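Local structure of 3-chlorocatechol 1,2-dioxygenase (Rhodococcus opacus, 2BOY) at residues D96-D101 / Y143-K148; D233-E236 / P241-E244. The protein probably catalyses the intradiol cleavage of catechols, 3-chlorocatechol among them, with a ferric iron cofactor in the breakdown of aromatic compounds. All coordinates share one frame; numbering follows the deposited sequence.

Interactions 1 and 2 lie on the same side of the chain's centre, with about 18 Å between their own centres, and both reach one mixed sheet. Interaction 1 is mostly buried yet small, 113 Å² in all, and no hydrogen bond crosses it: a carboxylate rests against a leucine and a phenylalanine. Interaction 2 is a surface hairpin that buries 434 Å² and is held by four backbone hydrogen bonds, with side-chain pairs on both faces and a bridging water. They meet where 96-101 leads into strand 102-110, which runs parallel to strand 241-250; there Asp101 CB packs 3.7 Å from Phe243 CE2. Only interaction 1 approaches the iron site, its Phe145 side chain about 11 Å from the metal.

Interaction 1: residues D96-D101 / Y143-K148; sequences DDESGD and YLFRGK
Glu98 reaches across to Phe145 and Leu144, and its carboxylate divides between them. Glu98 OE2 lies in the plane of the Phe145 ring, at its edge, 3.5 Å from Phe145 CE1, an approach that sets the oxygen beside the ring's positively polarised C-H rim. The carboxylate plane is turned 77° from the ring plane, so the two groups do not stack. Glu98 CG adds an aliphatic contact, 3.8 Å from Phe145 CZ; with Glu98 CG anti to the backbone N (chi1 -163°), the bend at chi2, 71°, turns the carboxylate toward Phe145 CE1. This is the tighter part. Toward Leu144 the fit is looser: Glu98 OE1 stands 3.9 Å from both Leu144 CD1 and Leu144 CD2, a purely van der Waals contact. Polar partners of the carboxylate lie just outside the segments, and Arg95 NH2 forms a salt bridge with Glu98 OE2. Cutting Glu98 back to an alanine would take away the carboxylate, and is likely to leave Arg95 without this salt bridge and the CE1-CZ edge of Phe145 less closely packed. Glu98 itself stays partly exposed at the solvent side, whereas Leu144 and Phe145 are buried. These two are the central residues of a type II turn from Tyr143 to Arg146, closed by Arg146 N to Tyr143 O at 3.2 Å. The turn leads into strand 146-150, while strand 156-162 supplies Ile162, which touches both Glu98 and Phe145, and Thr161, against Phe145.

Interaction 2: residues D233-E236 / P241-E244; sequences DKIE and PHFE
His242 carries its CG between the backbone N and the carbonyl carbon (chi1 70°), which brings the imidazole round to Ile235; there Ile235 CB sits over one ring face, 3.9 Å from the centroid and 22° off the normal, a CH-pi contact displaced toward the rim at NE2. Ile235 CG2 follows the same ring at 3.7 Å from His242 CE1. On the other face of the sheet, Lys234 starts with CG anti to its backbone N and stays extended to CE. Its CG meets Phe243 CE1 obliquely at 3.8 Å, while CE lies alongside Pro241 CB. The bend at chi4 places Lys234 NZ 3.0 Å from Glu236 OE2, a salt bridge within one strand that uses the syn side of the oxygen, with NZ tilted out of the carboxylate plane. Strands 229-236 and 241-250 form an antiparallel beta hairpin, and the N-to-C directions of the two short segments stand 145° apart. Asp233-Glu244 and Ile235-His242 are the hydrogen-bonded pairs, each with two backbone bonds; Ile235 N to His242 O is the shortest at 2.7 Å. On the face that carries Ile235 and His242, Asp233 OD2 and Glu244 OE1, like charges 5.1 Å apart, both accept from one water, which probably eases their repulsion. On its other edge, segment 241-244 bonds through Phe243 to Thr102 and Ile104 of strand 102-110, and the His242 side chain touches these same two residues.

Interaction 1: residues D96-D101 / Y143-K148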
ATOM      1  N   ASP A  96     -22.841   7.374  33.637  1.00 28.97           N
ATOM      2  CA  ASP A  96     -23.682   6.975  34.776  1.00 30.27           C
ATOM      3  C   ASP A  96     -24.618   5.803  34.477  1.00 30.93           C
ATOM      4  O   ASP A  96     -25.092   5.136  35.407  1.00 32.56           O
ATOM      5  CB  ASP A  96     -24.485   8.116  35.440  1.00 30.69           C
ATOM      6  CG  ASP A  96     -25.219   9.020  34.462  0.50 28.43           C
ATOM      7  OD1 ASP A  96     -25.559   8.615  33.332  0.50 28.34           O
ATOM      8  OD2 ASP A  96     -25.535  10.190  34.785  0.50 29.21           O
ATOM      9  N   ASP A  97     -24.874   5.526  33.212  1.00 30.76           N
ATOM     10  CA  ASP A  97     -25.745   4.397  32.869  1.00 30.75           C
ATOM     11  C   ASP A  97     -25.034   3.384  31.974  1.00 29.82           C
ATOM     12  O   ASP A  97     -25.654   2.717  31.139  1.00 28.60           O
ATOM     13  CB  ASP A  97     -27.047   4.898  32.217  1.00 31.55           C
ATOM     14  CG  ASP A  97     -26.815   5.651  30.920  1.00 35.49           C
ATOM     15  OD1 ASP A  97     -25.621   5.870  30.505  1.00 38.40           O
ATOM     16  OD2 ASP A  97     -27.776   6.089  30.252  1.00 38.36           O
ATOM     17  N   GLU A  98     -23.716   3.290  32.139  1.00 28.07           N
ATOM     18  CA  GLU A  98     -22.907   2.441  31.258  1.00 27.48           C
ATOM     19  C   GLU A  98     -23.408   1.008  31.270  1.00 26.69           C
ATOM     20  O   GLU A  98     -23.573   0.429  32.335  1.00 26.29           O
ATOM     21  CB  GLU A  98     -21.436   2.499  31.700  1.00 26.79           C
ATOM     22  CG  GLU A  98     -20.459   1.996  30.658  1.00 24.73           C
ATOM     23  CD  GLU A  98     -20.331   2.942  29.493  1.00 23.04           C
ATOM     24  OE1 GLU A  98     -20.130   4.159  29.730  1.00 21.94           O
ATOM     25  OE2 GLU A  98     -20.437   2.455  28.334  1.00 24.01           O
ATOM     26  N   SER A  99     -23.690   0.430  30.103  1.00 27.84           N
ATOM     27  CA  SER A  99     -24.123  -0.968  30.096  1.00 29.09           C
ATOM     28  C   SER A  99     -22.953  -1.949  30.030  1.00 28.99           C
ATOM     29  O   SER A  99     -21.827  -1.542  29.738  1.00 28.28           O
ATOM     30  CB  SER A  99     -25.115  -1.249  28.974  1.00 30.11           C
ATOM     31  OG  SER A  99     -24.510  -1.056  27.727  1.00 34.63           O
ATOM     32  N   GLY A 100     -23.255  -3.225  30.292  1.00 27.75           N
ATOM     33  CA  GLY A 100     -22.286  -4.313  30.259  1.00 27.44           C
ATOM     34  C   GLY A 100     -22.064  -4.960  31.619  1.00 26.17           C
ATOM     35  O   GLY A 100     -22.541  -4.473  32.630  1.00 28.20           O
ATOM     36  N   ASP A 101     -21.372  -6.089  31.626  1.00 25.51           N
ATOM     37  CA  ASP A 101     -21.075  -6.844  32.821  1.00 24.22           C
ATOM     38  C   ASP A 101     -19.886  -6.190  33.532  1.00 24.31           C
ATOM     39  O   ASP A 101     -18.897  -5.875  32.874  1.00 22.92           O
ATOM     40  CB  ASP A 101     -20.700  -8.284  32.434  1.00 24.24           C
ATOM     41  CG  ASP A 101     -21.832  -9.020  31.695  1.00 29.51           C
ATOM     42  OD1 ASP A 101     -22.998  -8.827  32.073  1.00 32.37           O
ATOM     43  OD2 ASP A 101     -21.635  -9.788  30.738  1.00 33.54           O
ATOM     44  N   TYR A 143     -12.140  10.244  26.502  1.00 20.84           N
ATOM     45  CA  TYR A 143     -11.502   9.356  27.478  1.00 18.98           C
ATOM     46  C   TYR A 143     -12.450   8.358  28.147  1.00 18.52           C
ATOM     47  O   TYR A 143     -12.090   7.768  29.164  1.00 17.22           O
ATOM     48  CB  TYR A 143     -10.670  10.106  28.535  1.00 18.84           C
ATOM     49  CG  TYR A 143      -9.446  10.833  27.941  1.00 20.06           C
ATOM     50  CD1 TYR A 143      -8.410  10.122  27.338  1.00 20.62           C
ATOM     51  CD2 TYR A 143      -9.343  12.237  27.995  1.00 20.54           C
ATOM     52  CE1 TYR A 143      -7.303  10.784  26.792  1.00 18.37           C
ATOM     53  CE2 TYR A 143      -8.209  12.918  27.457  1.00 20.35           C
ATOM     54  CZ  TYR A 143      -7.222  12.182  26.847  1.00 21.16           C
ATOM     55  OH  TYR A 143      -6.116  12.833  26.327  1.00 18.78           O
ATOM     56  N   LEU A 144     -13.621   8.118  27.564  1.00 17.49           N
ATOM     57  CA  LEU A 144     -14.413   7.005  28.091  1.00 17.62           C
ATOM     58  C   LEU A 144     -13.505   5.767  27.965  1.00 17.25           C
ATOM     59  O   LEU A 144     -12.903   5.573  26.893  1.00 19.72           O
ATOM     60  CB  LEU A 144     -15.647   6.763  27.256  1.00 16.86           C
ATOM     61  CG  LEU A 144     -16.726   5.933  27.952  1.00 18.72           C
ATOM     62  CD1 LEU A 144     -17.401   6.880  29.015  1.00 20.02           C
ATOM     63  CD2 LEU A 144     -17.690   5.425  26.936  1.00 18.95           C
ATOM     64  N   PHE A 145     -13.438   4.941  29.008  1.00 16.46           N
ATOM     65  CA  PHE A 145     -12.718   3.653  28.958  1.00 16.42           C
ATOM     66  C   PHE A 145     -11.241   3.820  28.581  1.00 16.23           C
ATOM     67  O   PHE A 145     -10.663   2.952  27.943  1.00 15.01           O
ATOM     68  CB  PHE A 145     -13.398   2.638  28.024  1.00 17.06           C
ATOM     69  CG  PHE A 145     -14.625   2.019  28.639  1.00 17.60           C
ATOM     70  CD1 PHE A 145     -15.899   2.297  28.114  1.00 17.53           C
ATOM     71  CD2 PHE A 145     -14.512   1.264  29.796  1.00 15.16           C
ATOM     72  CE1 PHE A 145     -17.034   1.757  28.734  1.00 20.83           C
ATOM     73  CE2 PHE A 145     -15.635   0.698  30.419  1.00 16.14           C
ATOM     74  CZ  PHE A 145     -16.900   0.956  29.874  1.00 15.29           C
ATOM     75  N   ARG A 146     -10.651   4.906  29.074  1.00 16.92           N
ATOM     76  CA  ARG A 146      -9.204   5.149  28.975  1.00 16.34           C
ATOM     77  C   ARG A 146      -8.733   5.700  30.309  1.00 17.64           C
ATOM     78  O   ARG A 146      -9.304   6.690  30.821  1.00 18.47           O
ATOM     79  CB  ARG A 146      -8.953   6.192  27.871  1.00 15.95           C
ATOM     80  CG  ARG A 146      -9.378   5.741  26.470  1.00 16.57           C
ATOM     81  CD  ARG A 146      -9.176   6.785  25.351  1.00 14.06           C
ATOM     82  NE  ARG A 146      -9.626   6.309  24.045  1.00 15.00           N
ATOM     83  CZ  ARG A 146      -8.903   5.579  23.185  1.00 16.23           C
ATOM     84  NH1 ARG A 146      -7.641   5.176  23.483  1.00 16.63           N
ATOM     85  NH2 ARG A 146      -9.440   5.249  22.011  1.00 14.84           N
ATOM     86  N   GLY A 147      -7.678   5.103  30.892  1.00 17.35           N
ATOM     87  CA  GLY A 147      -7.205   5.584  32.183  1.00 18.24           C
ATOM     88  C   GLY A 147      -5.779   5.177  32.501  1.00 18.02           C
ATOM     89  O   GLY A 147      -5.275   4.163  31.971  1.00 18.61           O
ATOM     90  N   LYS A 148      -5.174   5.919  33.415  1.00 18.61           N
ATOM     91  CA  LYS A 148      -3.842   5.599  33.915  1.00 19.73           C
ATOM     92  C   LYS A 148      -3.932   5.246  35.395  1.00 19.79           C
ATOM     93  O   LYS A 148      -4.590   5.945  36.164  1.00 19.54           O
ATOM     94  CB  LYS A 148      -2.915   6.793  33.756  1.00 19.94           C
ATOM     95  CG  LYS A 148      -2.659   7.135  32.297  1.00 23.06           C
ATOM     96  CD  LYS A 148      -1.898   8.405  32.202  1.00 26.74           C
ATOM     97  CE  LYS A 148      -1.405   8.649  30.793  1.00 27.74           C
ATOM     98  NZ  LYS A 148      -0.545   9.823  30.870  1.00 28.67           N
TER

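Interaction 2: residues D233-E236 / P241-E244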
ATOM      1  N   ASP A 233     -14.004 -15.383  36.733  1.00 26.51           N
ATOM      2  CA  ASP A 233     -14.832 -16.017  37.764  1.00 28.96           C
ATOM      3  C   ASP A 233     -16.097 -15.205  37.966  1.00 29.66           C
ATOM      4  O   ASP A 233     -16.046 -13.988  38.128  1.00 29.75           O
ATOM      5  CB  ASP A 233     -14.067 -16.124  39.084  1.00 29.42           C
ATOM      6  CG  ASP A 233     -12.890 -17.098  39.003  1.00 33.59           C
ATOM      7  OD1 ASP A 233     -12.938 -18.016  38.146  1.00 35.47           O
ATOM      8  OD2 ASP A 233     -11.888 -17.036  39.759  1.00 37.56           O
ATOM      9  N   LYS A 234     -17.242 -15.870  37.941  1.00 30.19           N
ATOM     10  CA  LYS A 234     -18.504 -15.181  38.163  1.00 32.66           C
ATOM     11  C   LYS A 234     -18.759 -15.061  39.658  1.00 33.70           C
ATOM     12  O   LYS A 234     -18.814 -16.066  40.360  1.00 33.27           O
ATOM     13  CB  LYS A 234     -19.642 -15.952  37.492  1.00 33.15           C
ATOM     14  CG  LYS A 234     -20.912 -15.150  37.298  1.00 35.82           C
ATOM     15  CD  LYS A 234     -21.977 -15.982  36.599  1.00 41.14           C
ATOM     16  CE  LYS A 234     -23.262 -15.194  36.483  1.00 43.50           C
ATOM     17  NZ  LYS A 234     -24.482 -16.057  36.694  1.00 48.89           N
ATOM     18  N   ILE A 235     -18.918 -13.832  40.133  1.00 35.11           N
ATOM     19  CA  ILE A 235     -19.180 -13.555  41.555  1.00 37.80           C
ATOM     20  C   ILE A 235     -20.607 -13.064  41.745  1.00 40.17           C
ATOM     21  O   ILE A 235     -20.979 -12.011  41.241  1.00 39.65           O
ATOM     22  CB  ILE A 235     -18.201 -12.483  42.108  1.00 37.39           C
ATOM     23  CG1 ILE A 235     -16.719 -12.862  41.886  1.00 38.20           C
ATOM     24  CG2 ILE A 235     -18.541 -12.135  43.585  1.00 38.04           C
ATOM     25  CD1 ILE A 235     -16.326 -14.284  42.280  1.00 38.21           C
ATOM     26  N   GLU A 236     -21.417 -13.832  42.458  1.00 44.10           N
ATOM     27  CA  GLU A 236     -22.792 -13.397  42.752  1.00 48.04           C
ATOM     28  C   GLU A 236     -22.846 -12.800  44.149  1.00 49.75           C
ATOM     29  O   GLU A 236     -22.793 -13.542  45.136  1.00 50.70           O
ATOM     30  CB  GLU A 236     -23.781 -14.559  42.623  1.00 48.18           C
ATOM     31  CG  GLU A 236     -24.799 -14.344  41.520  1.00 51.03           C
ATOM     32  CD  GLU A 236     -24.701 -15.373  40.406  1.00 55.42           C
ATOM     33  OE1 GLU A 236     -23.835 -16.287  40.490  1.00 56.02           O
ATOM     34  OE2 GLU A 236     -25.501 -15.267  39.436  1.00 57.33           O
ATOM     35  N   PRO A 241     -24.555 -10.105  39.509  1.00 43.90           N
ATOM     36  CA  PRO A 241     -23.345 -10.911  39.343  1.00 41.71           C
ATOM     37  C   PRO A 241     -22.284  -9.991  38.738  1.00 39.12           C
ATOM     38  O   PRO A 241     -22.633  -9.016  38.070  1.00 39.35           O
ATOM     39  CB  PRO A 241     -23.771 -11.997  38.343  1.00 42.13           C
ATOM     40  CG  PRO A 241     -24.840 -11.360  37.523  1.00 42.70           C
ATOM     41  CD  PRO A 241     -25.511 -10.326  38.406  1.00 44.04           C
ATOM     42  N   HIS A 242     -21.020 -10.246  39.019  1.00 34.92           N
ATOM     43  CA  HIS A 242     -19.979  -9.577  38.277  1.00 31.80           C
ATOM     44  C   HIS A 242     -18.891 -10.607  38.016  1.00 29.12           C
ATOM     45  O   HIS A 242     -19.024 -11.785  38.423  1.00 26.80           O
ATOM     46  CB  HIS A 242     -19.474  -8.304  38.983  1.00 32.51           C
ATOM     47  CG  HIS A 242     -18.692  -8.558  40.237  1.00 35.32           C
ATOM     48  ND1 HIS A 242     -19.211  -8.337  41.495  1.00 38.78           N
ATOM     49  CD2 HIS A 242     -17.419  -8.987  40.430  1.00 35.78           C
ATOM     50  CE1 HIS A 242     -18.307  -8.641  42.409  1.00 37.35           C
ATOM     51  NE2 HIS A 242     -17.215  -9.054  41.790  1.00 37.43           N
ATOM     52  N   PHE A 243     -17.851 -10.180  37.308  1.00 25.03           N
ATOM     53  CA  PHE A 243     -16.773 -11.068  36.923  1.00 23.57           C
ATOM     54  C   PHE A 243     -15.512 -10.542  37.529  1.00 23.46           C
ATOM     55  O   PHE A 243     -15.363  -9.321  37.662  1.00 23.47           O
ATOM     56  CB  PHE A 243     -16.689 -11.153  35.406  1.00 23.26           C
ATOM     57  CG  PHE A 243     -17.908 -11.809  34.813  1.00 25.95           C
ATOM     58  CD1 PHE A 243     -17.999 -13.192  34.759  1.00 27.55           C
ATOM     59  CD2 PHE A 243     -19.003 -11.043  34.433  1.00 31.28           C
ATOM     60  CE1 PHE A 243     -19.172 -13.820  34.250  1.00 32.48           C
ATOM     61  CE2 PHE A 243     -20.182 -11.652  33.944  1.00 34.28           C
ATOM     62  CZ  PHE A 243     -20.260 -13.032  33.852  1.00 32.60           C
ATOM     63  N   GLU A 244     -14.628 -11.457  37.873  1.00 22.79           N
ATOM     64  CA  GLU A 244     -13.324 -11.102  38.402  1.00 23.53           C
ATOM     65  C   GLU A 244     -12.235 -11.865  37.660  1.00 22.54           C
ATOM     66  O   GLU A 244     -12.431 -13.014  37.228  1.00 21.63           O
ATOM     67  CB  GLU A 244     -13.308 -11.402  39.893  1.00 24.00           C
ATOM     68  CG  GLU A 244     -11.970 -11.304  40.558  1.00 30.59           C
ATOM     69  CD  GLU A 244     -12.083 -11.760  42.011  1.00 36.94           C
ATOM     70  OE1 GLU A 244     -11.393 -12.744  42.377  1.00 42.16           O
ATOM     71  OE2 GLU A 244     -12.896 -11.161  42.759  1.00 38.47           O
TER
HETATM   72  O   HOH W   1     -11.933 -15.428  41.944  1.00 48.37           O